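Local structure of SA0254 protein (Staphylococcus aureus subsp. aureus, 2OOI) at residues 75-79 and 80-84; 109-113 and 114-118; 28-31 and 32-36. The protein probably serves as the small-molecule-sensing UTRA domain of a GntR-type (HutC-like) transcriptional regulator, although its effector is not known. All coordinates share one frame; numbering follows the deposited sequence.

How the contacts relate
All three contacts are local: a loop turn, a helix cap and a strand-to-helix corner around the six-stranded antiparallel sheet of the UTRA domain. Contacts 1 and 3 are neighbours: their centres lie about 16 Å apart and their nearest atoms about 6 Å, without touching. Contact 2 is more distant, its centre about 26 Å from that of contact 1 and about 24 Å from that of contact 3. Strand 61-71 meets all of them: contacts 2 and 3 reach I65, Y67 and Y69, whereas contact 1 reaches Y70, an alternation consistent with opposite faces of the sheet. A bound zinc ion lies about 9 Å from the A83 side chain of contact 1, and contact 2 borders the second subunit.

Contact 1. Residues 75-79 and 80-84; sequences VKYLN and DDIAK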
loop_
_atom_site.group_PDB
_atom_site.type_symbol
_atom_site.label_atom_id
_atom_site.label_comp_id
_atom_site.label_asym_id
_atom_site.label_seq_id
_atom_site.Cartn_x
_atom_site.Cartn_y
_atom_site.Cartn_z
ATOM N N VAL B 75 -13.419 -22.984 -6.468
ATOM C CA VAL B 75 -12.346 -23.004 -7.462
ATOM C C VAL B 75 -12.401 -24.271 -8.343
ATOM O O VAL B 75 -11.837 -24.307 -9.443
ATOM C CB VAL B 75 -10.980 -22.854 -6.701
ATOM C CG1 VAL B 75 -9.868 -23.575 -7.374
ATOM C CG2 VAL B 75 -10.640 -21.371 -6.464
ATOM N N LYS B 76 -13.065 -25.317 -7.824
ATOM C CA LYS B 76 -13.403 -26.558 -8.546
ATOM C C LYS B 76 -12.226 -27.504 -8.619
ATOM O O LYS B 76 -12.373 -28.697 -8.306
ATOM C CB LYS B 76 -13.902 -26.305 -9.969
ATOM C CG LYS B 76 -15.238 -25.602 -10.081
ATOM C CD LYS B 76 -15.650 -25.412 -11.512
ATOM C CE LYS B 76 -16.973 -24.698 -11.609
ATOM N NZ LYS B 76 -17.372 -24.501 -13.034
ATOM N N TYR B 77 -11.079 -26.990 -9.067
ATOM C CA TYR B 77 -9.867 -27.798 -9.218
ATOM C C TYR B 77 -8.579 -26.974 -9.410
ATOM O O TYR B 77 -8.556 -25.997 -10.128
ATOM C CB TYR B 77 -10.003 -28.786 -10.370
ATOM C CG TYR B 77 -8.774 -29.652 -10.566
ATOM C CD1 TYR B 77 -8.652 -30.883 -9.943
ATOM C CD2 TYR B 77 -7.728 -29.227 -11.362
ATOM C CE1 TYR B 77 -7.527 -31.669 -10.131
ATOM C CE2 TYR B 77 -6.599 -29.999 -11.547
ATOM C CZ TYR B 77 -6.501 -31.213 -10.933
ATOM O OH TYR B 77 -5.378 -31.965 -11.144
ATOM N N LEU B 78 -7.512 -27.440 -8.773
ATOM C CA LEU B 78 -6.216 -26.799 -8.779
ATOM C C LEU B 78 -5.192 -27.931 -8.568
ATOM O O LEU B 78 -5.455 -28.859 -7.806
ATOM C CB LEU B 78 -6.154 -25.816 -7.616
ATOM C CG LEU B 78 -5.819 -24.351 -7.778
ATOM C CD1 LEU B 78 -6.571 -23.765 -8.941
ATOM C CD2 LEU B 78 -6.150 -23.619 -6.494
ATOM N N ASN B 79 -4.062 -27.865 -9.269
ATOM C CA ASN B 79 -2.889 -28.693 -8.991
ATOM C C ASN B 79 -1.639 -27.794 -9.049
ATOM O O ASN B 79 -1.743 -26.581 -9.328
ATOM C CB ASN B 79 -2.785 -29.835 -9.990
ATOM C CG ASN B 79 -2.071 -29.435 -11.280
ATOM O OD1 ASN B 79 -2.218 -28.323 -11.777
ATOM N ND2 ASN B 79 -1.276 -30.361 -11.819
ATOM N N ASP B 80 -0.467 -28.380 -8.815
ATOM C CA ASP B 80 0.773 -27.588 -8.783
ATOM C C ASP B 80 1.287 -27.097 -10.157
ATOM O O ASP B 80 1.929 -26.048 -10.248
ATOM C CB ASP B 80 1.887 -28.310 -8.004
ATOM C CG ASP B 80 2.315 -29.618 -8.630
ATOM O OD1 ASP B 80 2.032 -29.871 -9.816
ATOM O OD2 ASP B 80 2.969 -30.387 -7.912
ATOM N N ASP B 81 0.986 -27.831 -11.218
ATOM C CA ASP B 81 1.284 -27.335 -12.533
ATOM C C ASP B 81 0.500 -26.088 -12.807
ATOM O O ASP B 81 1.092 -25.086 -13.173
ATOM C CB ASP B 81 1.009 -28.380 -13.605
ATOM C CG ASP B 81 2.046 -29.492 -13.601
ATOM O OD1 ASP B 81 3.250 -29.121 -13.555
ATOM O OD2 ASP B 81 1.664 -30.708 -13.645
ATOM N N ILE B 82 -0.818 -26.112 -12.626
ATOM C CA ILE B 82 -1.577 -24.911 -12.966
ATOM C C ILE B 82 -0.994 -23.745 -12.109
ATOM O O ILE B 82 -0.870 -22.599 -12.567
ATOM C CB ILE B 82 -3.166 -25.040 -12.891
ATOM C CG1 ILE B 82 -3.672 -26.038 -13.903
ATOM C CG2 ILE B 82 -3.968 -23.720 -12.994
ATOM C CD1 ILE B 82 -5.124 -26.358 -13.700
ATOM N N ALA B 83 -0.583 -24.080 -10.885
ATOM C CA ALA B 83 0.037 -23.127 -9.957
ATOM C C ALA B 83 1.380 -22.498 -10.432
ATOM O O ALA B 83 1.798 -21.496 -9.886
ATOM C CB ALA B 83 0.220 -23.800 -8.613
ATOM N N LYS B 84 2.058 -23.074 -11.418
ATOM C CA LYS B 84 3.253 -22.434 -11.976
ATOM C C LYS B 84 2.901 -21.146 -12.726
ATOM O O LYS B 84 3.679 -20.205 -12.715
ATOM C CB LYS B 84 4.029 -23.374 -12.928
ATOM C CG LYS B 84 4.611 -24.661 -12.267
ATOM C CD LYS B 84 4.912 -25.768 -13.307
ATOM C CE LYS B 84 5.611 -27.023 -12.702
ATOM N NZ LYS B 84 5.116 -27.368 -11.313
#
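An Asx motif centred on N79 turns the chain from an extended run into the helical turn 80-84, within the loop that joins helices 72-75 and 87-94. Two oxygens of N79 collect successive amides of that turn. The side-chain OD1 takes the N-H of I82 over 2.8 Å in a nearly straight bond, 173° at the hydrogen, with the donor tilted from the amide carbonyl plane. One residue further on, A83 N donates to the backbone O of N79 at 3.2 Å. Asparagine suits the place because it has a short side chain whose acceptor can reach forward over the next turn of backbone: with CG between the backbone N and the carbonyl carbon, chi1 85°, OD1 faces the N-H of I82. The other branch of the amide, ND2, makes a weak hydrogen bond to D81 OD2 at 3.5 Å, the amide and carboxylate planes being inclined at 60°. The remaining oxygen, D81 OD1, forms a salt bridge with K84 NZ at 3.4 Å, so the aspartate is shared between an amide and an ammonium group.

The apolar part of I82 lies against the same asparagine, its CG1 3.4 Å from N79 OD1, while its CD1 reaches the edge of the Y77 ring, 4.5 Å from CE2. On the inner side, L78 is buried against F27, Y70 and Y90, and the small methyl of A83 fits beside V24 and L52. Y90 also receives I82 and hydrogen-bonds Y77 O through its hydroxyl. The paired side-chain and main-chain bonds of N79 are those of the Asx motif commonly found where a helical turn begins.

Contact 2. Residues 109-113 and 114-118; sequences DKLTS and SEASL
Just beyond strand 99-110, T112 occupies the N-cap of helix 113-118, and the first helical bonds start there, A116 N donating to T112 O at 2.9 Å and S117 N to S113 O at 3.2 Å. T112 and E115 form a capping box in which each side chain serves the other's backbone. With chi1 at 72°, T112 turns OG1 toward the helix, where it accepts the N-H of E115 at 3.0 Å. In return, E115 OE1 takes T112 N at 2.9 Å in an almost straight bond, 174° at the hydrogen, the donor standing 42° out of the carboxylate plane. Threonine offers a short hydroxyl for the first task, glutamate a chain long enough to reach back for the second. S117 adds a weak bond from OG to S113 O.

L111 packs on the apolar side: CD2 lies 3.7 Å from E115 CB, and CD1 is 4.1 Å from A116 CB. Its other neighbours are L119, L121 and V148, while K110 reaches outward to a salt bridge with E125 of the second subunit. The buried carboxylate of E115 has its other oxygen, OE2, in a salt bridge with R129. A backbone N-H and a guanidinium group thus share its charge, which would probably stabilise the ionised form in a buried position beside L111, I65 and V148.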
loop_
_atom_site.group_PDB
_atom_site.type_symbol
_atom_site.label_atom_id
_atom_site.label_comp_id
_atom_site.label_asym_id
_atom_site.label_seq_id
_atom_site.Cartn_x
_atom_site.Cartn_y
_atom_site.Cartn_z
ATOM N N ASP B 109 6.988 -4.827 8.182
ATOM C CA ASP B 109 7.507 -5.651 9.281
ATOM C C ASP B 109 8.956 -6.058 8.973
ATOM O O ASP B 109 9.506 -5.688 7.919
ATOM C CB ASP B 109 6.628 -6.903 9.454
ATOM C CG ASP B 109 6.757 -7.575 10.848
ATOM O OD1 ASP B 109 7.559 -7.148 11.714
ATOM O OD2 ASP B 109 6.023 -8.574 11.091
ATOM N N LYS B 110 9.560 -6.800 9.905
ATOM C CA LYS B 110 10.855 -7.406 9.731
ATOM C C LYS B 110 10.684 -8.802 9.173
ATOM O O LYS B 110 9.654 -9.397 9.357
ATOM C CB LYS B 110 11.546 -7.511 11.068
ATOM C CG LYS B 110 11.865 -6.207 11.663
ATOM C CD LYS B 110 12.862 -6.324 12.801
ATOM C CE LYS B 110 12.853 -5.035 13.640
ATOM N NZ LYS B 110 14.009 -4.954 14.578
ATOM N N LEU B 111 11.709 -9.318 8.507
ATOM C CA LEU B 111 11.672 -10.638 7.915
ATOM C C LEU B 111 12.061 -11.737 8.912
ATOM O O LEU B 111 12.909 -11.562 9.798
ATOM C CB LEU B 111 12.645 -10.718 6.744
ATOM C CG LEU B 111 12.278 -10.149 5.383
ATOM C CD1 LEU B 111 13.565 -10.100 4.608
ATOM C CD2 LEU B 111 11.219 -10.982 4.662
ATOM N N THR B 112 11.460 -12.894 8.738
ATOM C CA THR B 112 11.886 -14.040 9.492
ATOM C C THR B 112 13.103 -14.568 8.760
ATOM O O THR B 112 13.320 -14.243 7.587
ATOM C CB THR B 112 10.805 -15.114 9.547
ATOM O OG1 THR B 112 10.705 -15.740 8.257
ATOM C CG2 THR B 112 9.435 -14.509 9.985
ATOM N N SER B 113 13.884 -15.395 9.438
ATOM C CA SER B 113 15.066 -15.996 8.826
ATOM C C SER B 113 14.703 -16.882 7.622
ATOM O O SER B 113 15.430 -16.913 6.632
ATOM C CB SER B 113 15.846 -16.795 9.879
ATOM O OG SER B 113 15.064 -17.884 10.360
ATOM N N SER B 114 13.580 -17.576 7.676
ATOM C CA SER B 114 13.235 -18.456 6.557
ATOM C C SER B 114 12.688 -17.675 5.354
ATOM O O SER B 114 12.938 -18.035 4.193
ATOM C CB SER B 114 12.247 -19.514 6.989
ATOM O OG SER B 114 10.998 -18.900 7.241
ATOM N N GLU B 115 11.953 -16.599 5.619
ATOM C CA GLU B 115 11.610 -15.655 4.547
ATOM C C GLU B 115 12.845 -14.968 3.943
ATOM O O GLU B 115 12.919 -14.767 2.720
ATOM C CB GLU B 115 10.684 -14.589 5.066
ATOM C CG GLU B 115 9.305 -15.095 5.410
ATOM C CD GLU B 115 8.623 -14.240 6.467
ATOM O OE1 GLU B 115 9.228 -13.246 6.972
ATOM O OE2 GLU B 115 7.476 -14.596 6.817
ATOM N N ALA B 116 13.810 -14.605 4.784
ATOM C CA ALA B 116 14.990 -13.883 4.286
ATOM C C ALA B 116 15.778 -14.757 3.327
ATOM O O ALA B 116 16.308 -14.273 2.337
ATOM C CB ALA B 116 15.884 -13.389 5.439
ATOM N N SER B 117 15.843 -16.050 3.621
ATOM C CA SER B 117 16.542 -16.981 2.763
ATOM C C SER B 117 15.871 -17.079 1.430
ATOM O O SER B 117 16.526 -16.992 0.409
ATOM C CB SER B 117 16.580 -18.366 3.388
ATOM O OG SER B 117 17.501 -18.367 4.456
ATOM N N LEU B 118 14.560 -17.263 1.428
ATOM C CA LEU B 118 13.841 -17.374 0.177
ATOM C C LEU B 118 13.957 -16.106 -0.685
ATOM O O LEU B 118 13.928 -16.199 -1.891
ATOM C CB LEU B 118 12.379 -17.714 0.447
ATOM C CG LEU B 118 12.110 -19.122 1.030
ATOM C CD1 LEU B 118 10.680 -19.224 1.562
ATOM C CD2 LEU B 118 12.381 -20.245 -0.002
#

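Contact 3. Residues 28-31 and 32-36; sequences KEMA and TPPKS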
loop_
_atom_site.group_PDB
_atom_site.type_symbol
_atom_site.label_atom_id
_atom_site.label_comp_id
_atom_site.label_asym_id
_atom_site.label_seq_id
_atom_site.Cartn_x
_atom_site.Cartn_y
_atom_site.Cartn_z
ATOM N N LYS B 28 -0.622 -28.673 -1.258
ATOM C CA LYS B 28 -1.365 -29.689 -0.540
ATOM C C LYS B 28 -2.855 -29.503 -0.816
ATOM O O LYS B 28 -3.363 -28.385 -0.832
ATOM C CB LYS B 28 -1.259 -29.465 0.973
ATOM C CG LYS B 28 0.039 -29.742 1.648
ATOM C CD LYS B 28 -0.176 -29.747 3.222
ATOM C CE LYS B 28 1.027 -30.420 3.992
ATOM N NZ LYS B 28 2.441 -29.863 3.606
ATOM N N GLU B 29 -3.582 -30.593 -0.905
ATOM C CA GLU B 29 -5.014 -30.525 -0.758
ATOM C C GLU B 29 -5.304 -30.845 0.713
ATOM O O GLU B 29 -4.849 -31.854 1.191
ATOM C CB GLU B 29 -5.621 -31.508 -1.724
ATOM C CG GLU B 29 -7.097 -31.577 -1.658
ATOM C CD GLU B 29 -7.700 -32.214 -2.876
ATOM O OE1 GLU B 29 -6.971 -32.486 -3.837
ATOM O OE2 GLU B 29 -8.921 -32.399 -2.871
ATOM N N MET B 30 -5.991 -29.966 1.449
ATOM C CA MET B 30 -6.185 -30.125 2.908
ATOM C C MET B 30 -7.678 -30.371 3.199
ATOM O O MET B 30 -8.510 -29.473 3.003
ATOM C CB MET B 30 -5.709 -28.884 3.710
ATOM C CG MET B 30 -4.203 -28.496 3.593
ATOM S SD MET B 30 -3.715 -26.979 4.500
ATOM C CE MET B 30 -4.015 -27.587 6.176
ATOM N N ALA B 31 -8.027 -31.567 3.694
ATOM C CA ALA B 31 -9.431 -31.823 4.096
ATOM C C ALA B 31 -9.777 -30.955 5.294
ATOM O O ALA B 31 -10.928 -30.547 5.425
ATOM C CB ALA B 31 -9.689 -33.242 4.391
ATOM N N THR B 32 -8.796 -30.618 6.136
ATOM C CA THR B 32 -9.081 -29.717 7.256
ATOM C C THR B 32 -8.272 -28.419 7.240
ATOM O O THR B 32 -7.109 -28.381 7.639
ATOM C CB THR B 32 -8.911 -30.411 8.621
ATOM O OG1 THR B 32 -9.760 -31.551 8.662
ATOM C CG2 THR B 32 -9.287 -29.455 9.754
ATOM N N PRO B 33 -8.902 -27.343 6.807
ATOM C CA PRO B 33 -8.268 -26.046 6.774
ATOM C C PRO B 33 -7.963 -25.470 8.156
ATOM O O PRO B 33 -8.661 -25.745 9.098
ATOM C CB PRO B 33 -9.323 -25.165 6.091
ATOM C CG PRO B 33 -10.597 -25.824 6.336
ATOM C CD PRO B 33 -10.281 -27.292 6.308
ATOM N N PRO B 34 -6.926 -24.646 8.271
ATOM C CA PRO B 34 -6.669 -24.036 9.571
ATOM C C PRO B 34 -7.854 -23.240 10.081
ATOM O O PRO B 34 -8.718 -22.856 9.298
ATOM C CB PRO B 34 -5.503 -23.081 9.289
ATOM C CG PRO B 34 -4.875 -23.561 8.072
ATOM C CD PRO B 34 -5.931 -24.252 7.260
ATOM N N LYS B 35 -7.861 -22.984 11.388
ATOM C CA LYS B 35 -8.926 -22.249 12.046
ATOM C C LYS B 35 -9.195 -20.922 11.363
ATOM O O LYS B 35 -10.340 -20.629 11.044
ATOM C CB LYS B 35 -8.588 -21.978 13.515
ATOM C CG LYS B 35 -9.332 -20.752 14.117
ATOM C CD LYS B 35 -9.127 -20.648 15.616
ATOM C CE LYS B 35 -10.336 -20.081 16.348
ATOM N NZ LYS B 35 -9.889 -19.557 17.687
ATOM N N SER B 36 -8.178 -20.092 11.160
ATOM C CA SER B 36 -8.460 -18.775 10.634
ATOM C C SER B 36 -8.840 -18.850 9.185
ATOM O O SER B 36 -9.460 -17.929 8.675
ATOM C CB SER B 36 -7.284 -17.819 10.795
ATOM O OG SER B 36 -6.361 -18.046 9.778
#
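M30 and P34 meet where strand 20-30 ends and the chain heads for helix 35-41. The methionine methyl does the touching: CE lies 4.0 Å from P34 CD, at the end of the ring beside its nitrogen, and 3.5 Å from the backbone O of T32. The two side chains run at about a right angle, the methyl meeting the CD corner of the ring. Methionine is suited to this reach because its unbranched chain can extend and then bend at the sulfur: it is straight at chi2, 177°, and turns at chi3, 66°, which swings CE toward the proline.

A separate approach, away from the methionine methyl, brings P33 CD to 3.4 Å from the backbone O of A31. No hydrogen bond joins the segments; they meet through van der Waals contacts, and the ring-closed phi of the prolines limits how the chain can bend. The change of direction begins at A31, whose phi and psi are helical, and T32 returns to an extended conformation. Both prolines follow trans peptide bonds and have extended, polyproline-like backbones. With pyrrolidine rings in place of N-H groups, neither can donate a backbone bond, which suits a connection that leaves the sheet. Small A31 and polar T32 are at home on the exposed side of the bend.

Further out, strand 49-58 holds the start of the turn: M30 pairs through its backbone with V49 and lays its side chain on V49 and Y51. Buried P33 packs on V49 and L43, while Y69 of strand 61-71 receives both M30 and P34. P34 stands at the N-cap position of helix 35-41, so the corner carries the chain from strand 20-30, an outermost strand of the sheet within this chain, past strands 49-58 and 61-71, directly into that helix.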